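Local coordinates for SCO1/SenC family lipoprotein (Bacillus anthracis, PDB 4HDE) that probably serves as a membrane-tethered, thioredoxin-like copper chaperone or thiol-disulfide protein in the assembly of cytochrome c oxidase, as in other members of the SCO1/SenC family, at residues L12-Q16 with T27-K31; W35-F41 with Q70-V76; P50-N54 with G152-Y158; Y138-Q142 with D164-L168. All coordinates share one frame; numbering follows the deposited sequence. Where two conformers were deposited one is given.

Contact 1. Residues L12-Q16 with T27-K31; sequences LETFQ and TKDLK
Thr27 OG1 meets Phe15 on two counts: it accepts the backbone N-H of Phe15 at 2.9 Å in a nearly straight bond (166°), and it sits close to the ring, 3.3 Å from Phe15 CD2. A second bond runs the opposite way, Thr27 N to Phe15 O at 3.0 Å, so the two residues grip each other through both ends of the Phe15 backbone. With chi1 at 66°, the Phe15 ring swings between its own N and carbonyl carbon, which lays one face beneath Thr27 N, centred under that atom. From there the ring's far end, CZ, reaches Leu30 CD1 at 4.0 Å. A water tucked beside the ring bridges Glu13 O and Thr27 OG1. The short helix 27-30 directly follows the hairpin of strands 16-18 and 24-26, an N-terminal addition to the thioredoxin-like core, and this contact closes the hairpin at its base. Phe114 of helix 108-119 meets the Phe15 ring edge-to-face, and Trp35 packs against both Phe15 and Leu30. Toward solvent the fit slackens. Thr14 offers little more than its methyl, CG2 lying 3.9 Å from Thr27 CB, and a second water donates to Phe15 O and accepts from Lys28 N.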
loop_
_atom_site.group_PDB
_atom_site.type_symbol
_atom_site.label_atom_id
_atom_site.label_comp_id
_atom_site.label_asym_id
_atom_site.label_seq_id
_atom_site.Cartn_x
_atom_site.Cartn_y
_atom_site.Cartn_z
ATOM N N LEU A 12 14.008 1.038 -2.619
ATOM C CA LEU A 12 13.257 0.440 -1.521
ATOM C C LEU A 12 14.096 -0.603 -0.827
ATOM O O LEU A 12 14.670 -1.486 -1.465
ATOM C CB LEU A 12 12.005 -0.255 -2.034
ATOM C CG LEU A 12 10.871 0.617 -2.530
ATOM C CD1 LEU A 12 9.684 -0.275 -2.842
ATOM C CD2 LEU A 12 10.510 1.659 -1.484
ATOM N N GLU A 13 14.168 -0.509 0.491
ATOM C CA GLU A 13 14.886 -1.515 1.259
ATOM C C GLU A 13 14.151 -2.850 1.212
ATOM O O GLU A 13 12.944 -2.909 0.969
ATOM C CB GLU A 13 15.039 -1.070 2.703
ATOM C CG GLU A 13 13.774 -1.223 3.513
ATOM C CD GLU A 13 13.898 -0.644 4.903
ATOM O OE1 GLU A 13 13.807 -1.418 5.881
ATOM O OE2 GLU A 13 14.079 0.583 5.016
ATOM N N THR A 14 14.896 -3.921 1.447
ATOM C CA THR A 14 14.332 -5.249 1.559
ATOM C C THR A 14 13.651 -5.388 2.916
ATOM O O THR A 14 14.221 -5.016 3.943
ATOM C CB THR A 14 15.429 -6.306 1.405
ATOM O OG1 THR A 14 16.030 -6.165 0.111
ATOM C CG2 THR A 14 14.866 -7.709 1.539
ATOM N N PHE A 15 12.430 -5.898 2.917
ATOM C CA PHE A 15 11.658 -6.046 4.152
ATOM C C PHE A 15 10.866 -7.350 4.172
ATOM O O PHE A 15 10.515 -7.906 3.134
ATOM C CB PHE A 15 10.706 -4.862 4.350
ATOM C CG PHE A 15 9.621 -4.774 3.315
ATOM C CD1 PHE A 15 8.371 -5.328 3.546
ATOM C CD2 PHE A 15 9.851 -4.122 2.112
ATOM C CE1 PHE A 15 7.376 -5.245 2.602
ATOM C CE2 PHE A 15 8.862 -4.046 1.155
ATOM C CZ PHE A 15 7.616 -4.603 1.405
ATOM N N GLN A 16 10.589 -7.821 5.382
ATOM C CA GLN A 16 9.760 -8.992 5.601
ATOM C C GLN A 16 8.859 -8.705 6.789
ATOM O O GLN A 16 9.319 -8.658 7.927
ATOM C CB GLN A 16 10.618 -10.225 5.884
ATOM C CG GLN A 16 9.820 -11.485 6.166
ATOM C CD GLN A 16 10.717 -12.647 6.555
ATOM O OE1 GLN A 16 11.818 -12.815 6.015
ATOM N NE2 GLN A 16 10.264 -13.444 7.510
ATOM N N THR A 27 9.387 -8.150 0.379
ATOM C CA THR A 27 10.205 -8.092 -0.825
ATOM C C THR A 27 10.358 -9.443 -1.513
ATOM O O THR A 27 10.315 -9.534 -2.744
ATOM C CB THR A 27 11.585 -7.540 -0.482
ATOM O OG1 THR A 27 11.421 -6.331 0.268
ATOM C CG2 THR A 27 12.390 -7.257 -1.753
ATOM N N LYS A 28 10.542 -10.499 -0.732
ATOM C CA LYS A 28 10.721 -11.830 -1.299
ATOM C C LYS A 28 9.563 -12.162 -2.244
ATOM O O LYS A 28 9.769 -12.722 -3.316
ATOM C CB LYS A 28 10.831 -12.874 -0.183
ATOM C CG LYS A 28 10.903 -14.316 -0.656
ATOM C CD LYS A 28 10.934 -15.264 0.530
ATOM C CE LYS A 28 11.083 -16.713 0.086
ATOM N NZ LYS A 28 9.859 -17.223 -0.589
ATOM N N ASP A 29 8.352 -11.803 -1.844
ATOM C CA ASP A 29 7.156 -12.085 -2.623
ATOM C C ASP A 29 6.957 -11.099 -3.765
ATOM O O ASP A 29 6.461 -11.462 -4.825
ATOM C CB ASP A 29 5.943 -12.050 -1.699
ATOM C CG ASP A 29 6.149 -12.892 -0.469
ATOM O OD1 ASP A 29 5.833 -14.093 -0.523
ATOM O OD2 ASP A 29 6.669 -12.362 0.529
ATOM N N LEU A 30 7.351 -9.855 -3.536
ATOM C CA LEU A 30 7.004 -8.750 -4.418
ATOM C C LEU A 30 8.023 -8.459 -5.517
ATOM O O LEU A 30 7.679 -7.860 -6.535
ATOM C CB LEU A 30 6.778 -7.493 -3.576
ATOM C CG LEU A 30 5.566 -7.535 -2.647
ATOM C CD1 LEU A 30 5.715 -6.443 -1.590
ATOM C CD2 LEU A 30 4.261 -7.412 -3.415
ATOM N N LYS A 31 9.275 -8.859 -5.316
ATOM C CA LYS A 31 10.318 -8.598 -6.299
ATOM C C LYS A 31 10.013 -9.347 -7.590
ATOM O O LYS A 31 9.934 -10.569 -7.611
ATOM C CB LYS A 31 11.692 -8.986 -5.751
ATOM C CG LYS A 31 12.860 -8.667 -6.678
ATOM C CD LYS A 31 13.033 -7.164 -6.843
ATOM C CE LYS A 31 14.309 -6.824 -7.607
ATOM N NZ LYS A 31 15.540 -7.328 -6.926
HETATM O O HOH W 1 11.334 -4.004 -1.048
HETATM O O HOH W 2 10.570 -10.569 2.194
#

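Contact 2. Residues W35-F41 with Q70-V76; sequences WVADFMF and QFVSFSV
Strands 35-40 and 70-75 run side by side as the parallel pair of a beta-alpha-beta crossover, joined through helix 48-64, at the centre of the thioredoxin-like sheet. The backbone ladder alternates strictly: the N-H groups of Val36, Asp38 and Met40 go to the carbonyls of Gln70, Val72 and Phe74, and those of Val72, Phe74 and Val76 return to Val36, Asp38 and Met40. On the face carrying Trp35, Ala37 and Phe39, aromatic side chains do most of the packing. Phe74 is central to it: its CE2 lies 3.9 Å from Ala37 CB, which comes in at the ring's edge, and its CZ approaches the edge of the Trp35 indole. Phe39 and Phe74 form an offset pair, centroids 5.0 Å apart and planes 26° apart, sliding so far that they barely overlap; Phe74 CD2 stands over the Phe39 face toward the rim. Val76 CG1 abuts the edge of the same Phe39 ring at 3.7 Å. Val72 packs beside the indole, its CG2 3.5 Å from Trp35 CE3. The other face, under helix 48-64, holds a buried polar pair. Asp38 is turned by its chi1 of 72° toward the neighbouring strand, and Ser73 OG donates to Asp38 OD1 at 2.8 Å, on the syn lone pair. Further out, Phe114 and Phe119 of helix 108-119 meet Phe74 and Phe39. Helping to position the serine hydroxyl, Trp100 NE1 hydrogen-bonds to the same Ser73 OG that donates to Asp38 OD1.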
loop_
_atom_site.group_PDB
_atom_site.type_symbol
_atom_site.label_atom_id
_atom_site.label_comp_id
_atom_site.label_asym_id
_atom_site.label_seq_id
_atom_site.Cartn_x
_atom_site.Cartn_y
_atom_site.Cartn_z
ATOM N N TRP A 35 3.482 -3.593 -8.141
ATOM C CA TRP A 35 2.615 -3.443 -6.987
ATOM C C TRP A 35 2.331 -2.003 -6.607
ATOM O O TRP A 35 3.034 -1.080 -7.004
ATOM C CB TRP A 35 3.114 -4.263 -5.791
ATOM C CG TRP A 35 4.521 -4.031 -5.292
ATOM C CD1 TRP A 35 5.682 -4.372 -5.917
ATOM C CD2 TRP A 35 4.902 -3.490 -4.017
ATOM N NE1 TRP A 35 6.764 -4.065 -5.118
ATOM C CE2 TRP A 35 6.307 -3.519 -3.949
ATOM C CE3 TRP A 35 4.185 -2.981 -2.929
ATOM C CZ2 TRP A 35 7.016 -3.049 -2.841
ATOM C CZ3 TRP A 35 4.895 -2.522 -1.821
ATOM C CH2 TRP A 35 6.292 -2.554 -1.790
ATOM N N VAL A 36 1.235 -1.835 -5.879
ATOM C CA VAL A 36 0.796 -0.527 -5.423
ATOM C C VAL A 36 0.748 -0.547 -3.908
ATOM O O VAL A 36 0.193 -1.470 -3.313
ATOM C CB VAL A 36 -0.598 -0.201 -5.962
ATOM C CG1 VAL A 36 -1.032 1.185 -5.526
ATOM C CG2 VAL A 36 -0.607 -0.299 -7.482
ATOM N N ALA A 37 1.346 0.466 -3.289
ATOM C CA ALA A 37 1.425 0.555 -1.829
ATOM C C ALA A 37 0.659 1.764 -1.283
ATOM O O ALA A 37 0.633 2.839 -1.899
ATOM C CB ALA A 37 2.871 0.633 -1.392
ATOM N N ASP A 38 0.038 1.579 -0.119
ATOM C CA ASP A 38 -0.393 2.705 0.691
ATOM C C ASP A 38 -0.111 2.452 2.176
ATOM O O ASP A 38 0.313 1.356 2.558
ATOM C CB ASP A 38 -1.856 3.096 0.401
ATOM C CG ASP A 38 -2.872 2.101 0.940
ATOM O OD1 ASP A 38 -2.500 0.981 1.331
ATOM O OD2 ASP A 38 -4.090 2.440 0.951
ATOM N N PHE A 39 -0.340 3.486 2.982
ATOM C CA PHE A 39 -0.165 3.457 4.437
ATOM C C PHE A 39 -1.498 3.798 5.084
ATOM O O PHE A 39 -2.164 4.741 4.665
ATOM C CB PHE A 39 0.910 4.460 4.858
ATOM C CG PHE A 39 2.293 4.064 4.434
ATOM C CD1 PHE A 39 3.129 3.393 5.310
ATOM C CD2 PHE A 39 2.759 4.347 3.156
ATOM C CE1 PHE A 39 4.411 3.010 4.927
ATOM C CE2 PHE A 39 4.043 3.964 2.769
ATOM C CZ PHE A 39 4.865 3.292 3.658
HETATM N N MSE A 40 -1.882 3.046 6.104
HETATM C CA MSE A 40 -3.182 3.231 6.740
HETATM C C MSE A 40 -3.195 2.617 8.130
HETATM O O MSE A 40 -2.205 2.053 8.578
HETATM C CB MSE A 40 -4.273 2.590 5.889
HETATM C CG MSE A 40 -3.952 1.166 5.461
HETATM SE SE MSE A 40 -5.513 0.013 5.468
HETATM C CE MSE A 40 -5.603 -0.352 7.376
ATOM N N PHE A 41 -4.309 2.765 8.835
ATOM C CA PHE A 41 -4.479 2.094 10.121
ATOM C C PHE A 41 -5.951 1.841 10.374
ATOM O O PHE A 41 -6.799 2.594 9.906
ATOM C CB PHE A 41 -3.780 2.828 11.285
ATOM C CG PHE A 41 -4.360 4.177 11.631
ATOM C CD1 PHE A 41 -5.025 4.380 12.836
ATOM C CD2 PHE A 41 -4.185 5.254 10.777
ATOM C CE1 PHE A 41 -5.538 5.632 13.156
ATOM C CE2 PHE A 41 -4.688 6.506 11.097
ATOM C CZ PHE A 41 -5.370 6.690 12.269
ATOM N N GLN A 70 -0.102 -6.449 -7.680
ATOM C CA GLN A 70 -0.303 -6.693 -6.250
ATOM C C GLN A 70 -0.619 -5.392 -5.531
ATOM O O GLN A 70 -0.216 -4.311 -5.956
ATOM C CB GLN A 70 0.965 -7.283 -5.627
ATOM C CG GLN A 70 1.351 -8.634 -6.195
ATOM C CD GLN A 70 0.381 -9.729 -5.809
ATOM O OE1 GLN A 70 -0.058 -9.818 -4.657
ATOM N NE2 GLN A 70 0.053 -10.588 -6.768
ATOM N N PHE A 71 -1.346 -5.517 -4.425
ATOM C CA PHE A 71 -1.667 -4.389 -3.562
ATOM C C PHE A 71 -1.138 -4.659 -2.177
ATOM O O PHE A 71 -1.239 -5.781 -1.674
ATOM C CB PHE A 71 -3.177 -4.154 -3.548
ATOM C CG PHE A 71 -3.713 -3.741 -4.890
ATOM C CD1 PHE A 71 -3.701 -2.416 -5.261
ATOM C CD2 PHE A 71 -4.155 -4.688 -5.799
ATOM C CE1 PHE A 71 -4.156 -2.034 -6.520
ATOM C CE2 PHE A 71 -4.608 -4.313 -7.046
ATOM C CZ PHE A 71 -4.601 -2.994 -7.403
ATOM N N VAL A 72 -0.555 -3.626 -1.580
ATOM C CA VAL A 72 0.028 -3.737 -0.249
ATOM C C VAL A 72 -0.355 -2.518 0.564
ATOM O O VAL A 72 -0.154 -1.389 0.129
ATOM C CB VAL A 72 1.568 -3.846 -0.316
ATOM C CG1 VAL A 72 2.188 -3.873 1.087
ATOM C CG2 VAL A 72 1.980 -5.081 -1.112
ATOM N N SER A 73 -0.912 -2.762 1.747
ATOM C CA SER A 73 -1.221 -1.688 2.692
ATOM C C SER A 73 -0.402 -1.895 3.956
ATOM O O SER A 73 -0.529 -2.929 4.609
ATOM C CB SER A 73 -2.705 -1.701 3.064
ATOM O OG SER A 73 -3.529 -1.521 1.912
ATOM N N PHE A 74 0.422 -0.919 4.313
ATOM C CA PHE A 74 1.225 -1.005 5.531
ATOM C C PHE A 74 0.472 -0.350 6.674
ATOM O O PHE A 74 0.069 0.810 6.540
ATOM C CB PHE A 74 2.560 -0.265 5.380
ATOM C CG PHE A 74 3.447 -0.787 4.283
ATOM C CD1 PHE A 74 4.286 -1.868 4.511
ATOM C CD2 PHE A 74 3.479 -0.167 3.043
ATOM C CE1 PHE A 74 5.116 -2.347 3.514
ATOM C CE2 PHE A 74 4.317 -0.648 2.031
ATOM C CZ PHE A 74 5.139 -1.736 2.280
ATOM N N SER A 75 0.325 -1.037 7.805
ATOM C CA SER A 75 -0.255 -0.391 8.977
ATOM C C SER A 75 0.733 0.575 9.621
ATOM O O SER A 75 1.900 0.235 9.872
ATOM C CB SER A 75 -0.706 -1.406 10.027
ATOM O OG SER A 75 -1.124 -0.723 11.211
ATOM N N VAL A 76 0.258 1.787 9.899
ATOM C CA VAL A 76 1.045 2.755 10.652
ATOM C C VAL A 76 0.645 2.794 12.121
ATOM O O VAL A 76 1.067 3.685 12.853
ATOM C CB VAL A 76 0.970 4.162 10.036
ATOM C CG1 VAL A 76 1.535 4.143 8.619
ATOM C CG2 VAL A 76 -0.467 4.682 10.042
#

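Contact 3. Residues P50-N54 with G152-Y158; sequences PMTAN and GISNTPY
This is a helix-to-loop contact at one edge of the fold, where the first turns of helix 48-64 meet the loop that leads from edge strand 146-151 into the C-terminal helix 158-169. Asn54 does most of the work. Its side-chain amide donates ND2-H to Gly152 O at 2.9 Å and 168°; the acceptor lies in the amide plane, whereas the donor stands 41° above the carbonyl plane of Gly152 and so misses its lone pairs. The same carbonyl receives a CA-H...O contact from Met51. ND2 also donates to a water that bridges to Ile153 O, giving the nitrogen two acceptors that fix the rotation of the amide. On its other side OD1 takes a hydrogen bond from a second water, which is bound at 2.7 Å to Tyr158 OH. The phenol and amide come within 3.2 Å, OD1 to OH, at an angle too poor for a direct bond, their planes almost perpendicular at 82°. Asn54 O lies at the edge of the tyrosine ring, 3.4 Å from CE1, and Lys57, one turn further along helix 48-64, makes a cation-pi contact with it. The apolar margin is small: Ile153 CG1 runs anti to the backbone N, carrying CD1 alongside Pro50 to 3.8 Å from its CG. Thr156 OG1 turns back to Ser151 O at the end of strand 146-151. With one direct bond and two water bridges meeting on a single amide, loop and helix are joined mainly by directional polar links rather than by a broad greasy interface.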
loop_
_atom_site.group_PDB
_atom_site.type_symbol
_atom_site.label_atom_id
_atom_site.label_comp_id
_atom_site.label_asym_id
_atom_site.label_seq_id
_atom_site.Cartn_x
_atom_site.Cartn_y
_atom_site.Cartn_z
ATOM N N PRO A 50 -12.044 5.515 3.140
ATOM C CA PRO A 50 -12.180 5.877 1.718
ATOM C C PRO A 50 -10.938 5.551 0.883
ATOM O O PRO A 50 -11.094 5.158 -0.266
ATOM C CB PRO A 50 -12.452 7.381 1.737
ATOM C CG PRO A 50 -12.214 7.834 3.136
ATOM C CD PRO A 50 -12.328 6.643 4.045
HETATM N N MSE A 51 -9.737 5.686 1.438
HETATM C CA MSE A 51 -8.529 5.265 0.726
HETATM C C MSE A 51 -8.622 3.802 0.330
HETATM O O MSE A 51 -8.241 3.412 -0.782
HETATM C CB MSE A 51 -7.281 5.442 1.601
HETATM C CG MSE A 51 -6.793 6.860 1.764
HETATM SE SE MSE A 51 -5.259 6.991 2.962
HETATM C CE MSE A 51 -4.010 5.964 1.900
ATOM N N THR A 52 -9.069 2.976 1.269
ATOM C CA THR A 52 -9.135 1.553 1.026
ATOM C C THR A 52 -10.211 1.240 -0.009
ATOM O O THR A 52 -10.008 0.382 -0.873
ATOM C CB THR A 52 -9.348 0.784 2.332
ATOM O OG1 THR A 52 -8.285 1.114 3.246
ATOM C CG2 THR A 52 -9.323 -0.705 2.075
ATOM N N ALA A 53 -11.340 1.944 0.040
ATOM C CA ALA A 53 -12.347 1.782 -1.005
ATOM C C ALA A 53 -11.784 2.186 -2.371
ATOM O O ALA A 53 -12.104 1.569 -3.400
ATOM C CB ALA A 53 -13.581 2.589 -0.680
ATOM N N ASN A 54 -10.963 3.231 -2.397
ATOM C CA ASN A 54 -10.353 3.659 -3.654
ATOM C C ASN A 54 -9.362 2.616 -4.171
ATOM O O ASN A 54 -9.312 2.313 -5.366
ATOM C CB ASN A 54 -9.673 5.018 -3.498
ATOM C CG ASN A 54 -10.653 6.132 -3.207
ATOM O OD1 ASN A 54 -11.852 6.011 -3.458
ATOM N ND2 ASN A 54 -10.146 7.233 -2.669
ATOM N N GLY A 152 -4.369 9.007 -3.043
ATOM C CA GLY A 152 -5.262 7.923 -2.686
ATOM C C GLY A 152 -6.581 8.394 -2.107
ATOM O O GLY A 152 -7.435 7.578 -1.776
ATOM N N ILE A 153 -6.760 9.704 -1.981
ATOM C CA ILE A 153 -7.918 10.220 -1.262
ATOM C C ILE A 153 -8.673 11.320 -2.011
ATOM O O ILE A 153 -9.880 11.472 -1.847
ATOM C CB ILE A 153 -7.523 10.718 0.158
ATOM C CG1 ILE A 153 -8.764 11.083 0.972
ATOM C CG2 ILE A 153 -6.572 11.902 0.079
ATOM C CD1 ILE A 153 -9.595 9.891 1.402
ATOM N N SER A 154 -7.966 12.084 -2.829
ATOM C CA SER A 154 -8.581 13.200 -3.537
ATOM C C SER A 154 -8.411 13.044 -5.042
ATOM O O SER A 154 -7.301 13.138 -5.564
ATOM C CB SER A 154 -7.965 14.521 -3.072
ATOM O OG SER A 154 -8.572 15.626 -3.719
ATOM N N ASN A 155 -9.516 12.794 -5.734
ATOM C CA ASN A 155 -9.484 12.622 -7.181
ATOM C C ASN A 155 -8.441 11.602 -7.632
ATOM O O ASN A 155 -7.628 11.882 -8.506
ATOM C CB ASN A 155 -9.230 13.967 -7.860
ATOM C CG ASN A 155 -9.453 13.913 -9.356
ATOM O OD1 ASN A 155 -10.183 13.055 -9.859
ATOM N ND2 ASN A 155 -8.828 14.835 -10.076
ATOM N N THR A 156 -8.453 10.430 -7.014
ATOM C CA THR A 156 -7.542 9.366 -7.416
ATOM C C THR A 156 -7.615 9.174 -8.941
ATOM O O THR A 156 -8.698 8.962 -9.490
ATOM C CB THR A 156 -7.885 8.061 -6.692
ATOM O OG1 THR A 156 -7.748 8.255 -5.278
ATOM C CG2 THR A 156 -6.967 6.939 -7.139
ATOM N N PRO A 157 -6.471 9.273 -9.634
ATOM C CA PRO A 157 -6.503 9.264 -11.101
ATOM C C PRO A 157 -6.440 7.839 -11.649
ATOM O O PRO A 157 -5.397 7.404 -12.163
ATOM C CB PRO A 157 -5.241 10.040 -11.469
ATOM C CG PRO A 157 -4.287 9.715 -10.369
ATOM C CD PRO A 157 -5.135 9.613 -9.115
ATOM N N TYR A 158 -7.562 7.134 -11.576
ATOM C CA TYR A 158 -7.575 5.707 -11.896
ATOM C C TYR A 158 -7.041 5.420 -13.290
ATOM O O TYR A 158 -6.279 4.474 -13.481
ATOM C CB TYR A 158 -8.976 5.123 -11.760
ATOM C CG TYR A 158 -9.513 5.218 -10.351
ATOM C CD1 TYR A 158 -9.081 4.340 -9.360
ATOM C CD2 TYR A 158 -10.455 6.181 -10.009
ATOM C CE1 TYR A 158 -9.566 4.419 -8.078
ATOM C CE2 TYR A 158 -10.939 6.273 -8.715
ATOM C CZ TYR A 158 -10.490 5.381 -7.760
ATOM O OH TYR A 158 -10.967 5.456 -6.475
HETATM O O HOH W 3 -12.407 7.709 -5.937
HETATM O O HOH W 4 -11.735 9.801 -2.316
#

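Contact 4. Residues Y138-Q142 with D164-L168; sequences YLIDQ and DMKRL
Gln142 NE2 donates to Leu168 O at 2.9 Å, almost straight at 172°, and ties the end of strand 136-140 to the last turns of helix 158-169. The helix covers one face of the thioredoxin-like sheet, its short segment running nearly parallel to the strand, 9° apart in direction and 10.3 Å between axes. Leu168 O lies in the plane of the glutamine amide, but the donor rises 48° out of the carbonyl plane and is not on a lone pair. A bend at chi2 folds the Gln142 chain back toward the helix. Beneath this polar link the packing is aliphatic. Leu139 and Leu168 reach toward one another tip to tip, Leu139 CD2 to Leu168 CD1 at 3.7 Å, and the same CD2 touches Asp164 CB, while the other branch, CD1, faces Met165 CG at 4.1 Å. Leu139 gets there because its CG is anti to the backbone N, which extends the isobutyl group toward the helix. The carboxylates beside this patch look elsewhere: Asp164 OD2 bonds to Tyr150 OH, and Asp141 OD1 takes the N-H of Lys145 in the turn before strand 146-151. Val36 and Tyr150, on the neighbouring strands, extend the apolar floor beneath the helix. Next to the glutamine, Leu168 CD2 rests 4.0 Å from Asp141 CB.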
loop_
_atom_site.group_PDB
_atom_site.type_symbol
_atom_site.label_atom_id
_atom_site.label_comp_id
_atom_site.label_asym_id
_atom_site.label_seq_id
_atom_site.Cartn_x
_atom_site.Cartn_y
_atom_site.Cartn_z
ATOM N N TYR A 138 1.409 4.472 -4.182
ATOM C CA TYR A 138 2.699 4.397 -4.859
ATOM C C TYR A 138 2.759 3.193 -5.776
ATOM O O TYR A 138 2.420 2.086 -5.366
ATOM C CB TYR A 138 3.824 4.284 -3.828
ATOM C CG TYR A 138 3.849 5.417 -2.840
ATOM C CD1 TYR A 138 4.564 6.578 -3.098
ATOM C CD2 TYR A 138 3.155 5.327 -1.646
ATOM C CE1 TYR A 138 4.586 7.620 -2.180
ATOM C CE2 TYR A 138 3.167 6.361 -0.731
ATOM C CZ TYR A 138 3.879 7.498 -1.003
ATOM O OH TYR A 138 3.891 8.524 -0.082
ATOM N N LEU A 139 3.210 3.409 -7.005
ATOM C CA LEU A 139 3.382 2.333 -7.974
ATOM C C LEU A 139 4.844 1.914 -7.993
ATOM O O LEU A 139 5.726 2.737 -8.251
ATOM C CB LEU A 139 2.937 2.782 -9.368
ATOM C CG LEU A 139 3.062 1.754 -10.490
ATOM C CD1 LEU A 139 2.134 0.583 -10.242
ATOM C CD2 LEU A 139 2.759 2.412 -11.832
ATOM N N ILE A 140 5.083 0.631 -7.741
ATOM C CA ILE A 140 6.427 0.067 -7.659
ATOM C C ILE A 140 6.604 -0.944 -8.791
ATOM O O ILE A 140 5.720 -1.767 -9.042
ATOM C CB ILE A 140 6.663 -0.597 -6.280
ATOM C CG1 ILE A 140 6.572 0.454 -5.170
ATOM C CG2 ILE A 140 8.021 -1.244 -6.203
ATOM C CD1 ILE A 140 5.338 0.354 -4.317
ATOM N N ASP A 141 7.734 -0.871 -9.486
ATOM C CA ASP A 141 7.938 -1.740 -10.647
ATOM C C ASP A 141 8.577 -3.086 -10.285
ATOM O O ASP A 141 8.875 -3.362 -9.114
ATOM C CB ASP A 141 8.716 -1.017 -11.756
ATOM C CG ASP A 141 10.199 -0.837 -11.438
ATOM O OD1 ASP A 141 10.693 -1.318 -10.394
ATOM O OD2 ASP A 141 10.885 -0.219 -12.284
ATOM N N GLN A 142 8.781 -3.923 -11.305
ATOM C CA GLN A 142 9.279 -5.283 -11.126
ATOM C C GLN A 142 10.708 -5.295 -10.593
ATOM O O GLN A 142 11.151 -6.277 -9.995
ATOM C CB GLN A 142 9.199 -6.058 -12.451
ATOM C CG GLN A 142 7.778 -6.149 -13.013
ATOM C CD GLN A 142 7.500 -5.107 -14.080
ATOM O OE1 GLN A 142 7.832 -3.929 -13.926
ATOM N NE2 GLN A 142 6.866 -5.533 -15.163
ATOM N N ASP A 164 -0.184 3.654 -16.542
ATOM C CA ASP A 164 1.174 3.396 -16.077
ATOM C C ASP A 164 1.433 1.901 -15.828
ATOM O O ASP A 164 2.518 1.389 -16.139
ATOM C CB ASP A 164 1.476 4.230 -14.827
ATOM C CG ASP A 164 1.501 5.731 -15.108
ATOM O OD1 ASP A 164 1.672 6.136 -16.272
ATOM O OD2 ASP A 164 1.366 6.525 -14.144
HETATM N N MSE A 165 0.446 1.203 -15.272
HETATM C CA MSE A 165 0.543 -0.246 -15.128
HETATM C C MSE A 165 0.710 -0.928 -16.472
HETATM O O MSE A 165 1.503 -1.865 -16.603
HETATM C CB MSE A 165 -0.698 -0.799 -14.434
HETATM C CG MSE A 165 -0.789 -0.513 -12.964
HETATM SE SE MSE A 165 -2.561 -0.935 -12.315
HETATM C CE MSE A 165 -2.172 -0.852 -10.427
ATOM N N LYS A 166 -0.048 -0.481 -17.470
ATOM C CA LYS A 166 0.065 -1.067 -18.797
ATOM C C LYS A 166 1.457 -0.866 -19.373
ATOM O O LYS A 166 2.003 -1.763 -19.994
ATOM C CB LYS A 166 -0.987 -0.496 -19.744
ATOM C CG LYS A 166 -2.390 -0.971 -19.435
ATOM C CD LYS A 166 -3.374 -0.463 -20.465
ATOM C CE LYS A 166 -4.766 -1.013 -20.209
ATOM N NZ LYS A 166 -5.738 -0.530 -21.223
ATOM N N ARG A 167 2.044 0.302 -19.134
ATOM C CA ARG A 167 3.400 0.551 -19.604
ATOM C C ARG A 167 4.395 -0.412 -18.944
ATOM O O ARG A 167 5.284 -0.941 -19.612
ATOM C CB ARG A 167 3.813 2.003 -19.338
ATOM C CG ARG A 167 3.050 3.062 -20.127
ATOM C CD ARG A 167 3.229 2.919 -21.629
ATOM N NE ARG A 167 2.250 2.002 -22.207
ATOM C CZ ARG A 167 0.971 2.304 -22.415
ATOM N NH1 ARG A 167 0.506 3.505 -22.094
ATOM N NH2 ARG A 167 0.152 1.403 -22.949
ATOM N N LEU A 168 4.249 -0.634 -17.640
ATOM C CA LEU A 168 5.161 -1.526 -16.925
ATOM C C LEU A 168 5.017 -2.974 -17.375
ATOM O O LEU A 168 5.970 -3.752 -17.296
ATOM C CB LEU A 168 4.952 -1.440 -15.413
ATOM C CG LEU A 168 5.324 -0.117 -14.755
ATOM C CD1 LEU A 168 5.031 -0.178 -13.272
ATOM C CD2 LEU A 168 6.796 0.213 -14.982
#

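Overall arrangement
Contact 2 lies about 2 Å from the centre of the chain, and the other three surround it at 13 to 15 Å between centres. It touches each of them: contact 1 through Trp35 and Phe74, contact 3 through Met51 and Thr52 of helix 48-64, and contact 4 through strand 136-140, the antiparallel neighbour of strand 35-40 in the five-stranded sheet. Contacts 1 and 3 fall on opposite sides of the chain's centre, their centres about 25 Å apart. Along the chain contact 1 closes first; contact 3 interleaves with both 2 and 4. The C-terminal region thus packs back on the crossover helix and the sheet, uniting both ends of the thioredoxin-like fold around one core.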